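Local coordinates for protein cellulose 1,4-beta-cellobiosidase (Clostridium thermocellum, PDB 3ZQX) that probably helps a cellulosomal cellobiohydrolase act on cellulose, as its family 3b carbohydrate-binding module, a calcium-bound beta sandwich, at residues T59-G64 with L81-V86. The protein carries 1 engineered substitution. Residues are numbered along the deposited sequence; the frame is centred on the assembly and turned at random. Where two conformers were deposited one is given.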
loop_
_atom_site.group_PDB
_atom_site.type_symbol
_atom_site.label_atom_id
_atom_site.label_comp_id
_atom_site.label_asym_id
_atom_site.label_seq_id
_atom_site.Cartn_x
_atom_site.Cartn_y
_atom_site.Cartn_z
ATOM N N THR A 59 -6.774 4.388 10.475
ATOM C CA THR A 59 -5.587 3.648 10.875
ATOM C C THR A 59 -5.203 4.061 12.297
ATOM O O THR A 59 -5.347 5.231 12.641
ATOM C CB THR A 59 -4.421 3.863 9.886
ATOM O OG1 THR A 59 -3.294 3.092 10.310
ATOM C CG2 THR A 59 -4.011 5.322 9.783
ATOM N N PRO A 60 -4.660 3.137 13.110
ATOM C CA PRO A 60 -4.278 3.542 14.471
ATOM C C PRO A 60 -3.174 4.602 14.531
ATOM O O PRO A 60 -3.067 5.298 15.544
ATOM C CB PRO A 60 -3.782 2.235 15.102
ATOM C CG PRO A 60 -4.484 1.158 14.344
ATOM C CD PRO A 60 -4.586 1.677 12.926
ATOM N N ILE A 61 -2.362 4.720 13.488
ATOM C CA ILE A 61 -1.261 5.689 13.499
ATOM C C ILE A 61 -1.746 7.094 13.132
ATOM O O ILE A 61 -0.977 8.056 13.162
ATOM C CB ILE A 61 -0.079 5.256 12.580
ATOM C CG1 ILE A 61 -0.494 5.220 11.104
ATOM C CG2 ILE A 61 0.481 3.910 13.027
ATOM C CD1 ILE A 61 0.669 5.019 10.152
ATOM N N GLY A 62 -3.016 7.160 12.743
ATOM C CA GLY A 62 -3.772 8.343 12.369
ATOM C C GLY A 62 -3.646 8.571 10.872
ATOM O O GLY A 62 -2.543 8.619 10.328
ATOM N N SER A 63 -4.746 8.927 10.230
ATOM C CA SER A 63 -4.738 9.015 8.780
ATOM C C SER A 63 -3.992 10.266 8.361
ATOM O O SER A 63 -3.425 10.316 7.272
ATOM C CB SER A 63 -6.155 8.999 8.219
ATOM O OG SER A 63 -6.884 10.105 8.692
ATOM N N GLY A 64 -3.962 11.260 9.242
ATOM C CA GLY A 64 -3.233 12.489 8.979
ATOM C C GLY A 64 -1.725 12.315 8.955
ATOM O O GLY A 64 -1.000 13.212 8.525
ATOM N N LEU A 81 2.756 5.128 -0.368
ATOM C CA LEU A 81 2.530 5.720 0.941
ATOM C C LEU A 81 3.844 6.019 1.608
ATOM O O LEU A 81 4.717 5.147 1.739
ATOM C CB LEU A 81 1.722 4.814 1.862
ATOM C CG LEU A 81 0.285 4.572 1.438
ATOM C CD1 LEU A 81 -0.402 3.685 2.456
ATOM C CD2 LEU A 81 -0.456 5.900 1.270
ATOM N N GLU A 82 3.973 7.275 2.003
ATOM C CA GLU A 82 5.010 7.720 2.905
ATOM C C GLU A 82 4.312 8.162 4.189
ATOM O O GLU A 82 3.086 8.110 4.291
ATOM C CB GLU A 82 5.837 8.834 2.268
ATOM C CG GLU A 82 6.744 8.296 1.174
ATOM C CD GLU A 82 7.381 9.372 0.345
ATOM O OE1 GLU A 82 6.646 10.046 -0.400
ATOM O OE2 GLU A 82 8.617 9.543 0.432
ATOM N N PHE A 83 5.098 8.579 5.174
ATOM C CA PHE A 83 4.587 8.804 6.513
ATOM C C PHE A 83 5.280 9.987 7.146
ATOM O O PHE A 83 6.426 10.294 6.847
ATOM C CB PHE A 83 4.846 7.576 7.398
ATOM C CG PHE A 83 4.284 6.303 6.826
ATOM C CD1 PHE A 83 5.022 5.553 5.925
ATOM C CD2 PHE A 83 3.018 5.867 7.172
ATOM C CE1 PHE A 83 4.493 4.396 5.361
ATOM C CE2 PHE A 83 2.485 4.707 6.621
ATOM C CZ PHE A 83 3.226 3.974 5.719
ATOM N N LYS A 84 4.571 10.637 8.056
ATOM C CA LYS A 84 5.182 11.598 8.963
ATOM C C LYS A 84 6.003 10.842 10.005
ATOM O O LYS A 84 6.092 9.605 9.952
ATOM C CB LYS A 84 4.100 12.454 9.612
ATOM C CG LYS A 84 3.374 13.332 8.603
ATOM C CD LYS A 84 2.403 14.284 9.263
ATOM C CE LYS A 84 1.650 15.096 8.216
ATOM N NZ LYS A 84 0.549 15.886 8.841
ATOM N N ASP A 85 6.575 11.561 10.976
ATOM C CA ASP A 85 7.561 10.922 11.839
ATOM C C ASP A 85 6.755 10.311 12.981
ATOM O O ASP A 85 6.613 10.874 14.066
ATOM C CB ASP A 85 8.485 12.052 12.374
ATOM C CG ASP A 85 9.611 11.556 13.271
ATOM O OD1 ASP A 85 9.835 10.342 13.374
ATOM O OD2 ASP A 85 10.297 12.406 13.876
ATOM N N VAL A 86 6.457 9.033 12.774
ATOM C CA VAL A 86 5.701 8.199 13.696
ATOM C C VAL A 86 6.619 7.033 13.947
ATOM O O VAL A 86 7.061 6.372 13.006
ATOM C CB VAL A 86 4.363 7.690 13.113
ATOM C CG1 VAL A 86 3.735 6.664 14.048
ATOM C CG2 VAL A 86 3.405 8.851 12.883
#
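Ile61 meets Phe83 and Val86 where the loop 59-64 comes up against the end of strand 78-83, a worked example of a loop packed against the end of a sandwich strand by a small apolar cluster and one hydrogen bond. The apolar part centres on Ile61. Its CD1 methyl comes obliquely to the Phe83 ring, 3.9 Å from CD2 and almost as near CE2, the two side chains crossing at about a right angle. Because CG1 stands between the backbone N and the carbonyl carbon (chi1 65°) and the chain then runs on extended, this methyl is carried away from the loop to the ring. Further out, Val86 CG1 packs alongside Ile61 CB at 4.3 Å, a looser touch. Leu66 also contacts both Ile61 and Phe83, while Ile25 of strand 15-27 meets the phenyl group, tying the cluster to the other sheet of the sandwich.

The polar part is a single hydrogen bond at the surface. Lys84, extended beyond CG, places NZ 3.1 Å from Gly64 O. The C=O...N angle is 152°, and NZ is tilted 27° from the carbonyl plane. Within the loop, a type I turn from Thr59 to Gly62 is closed by Gly62 N to Thr59 O (3.0 Å), and it presents Ile61 toward the strand end.

Chemically, the contact is graded from inside to outside: the buried Phe83 offers a hydrocarbon surface to the isoleucine methyl, whereas the exposed lysine uses its probable positive charge on a neutral backbone carbonyl, without a carboxylate across this interface.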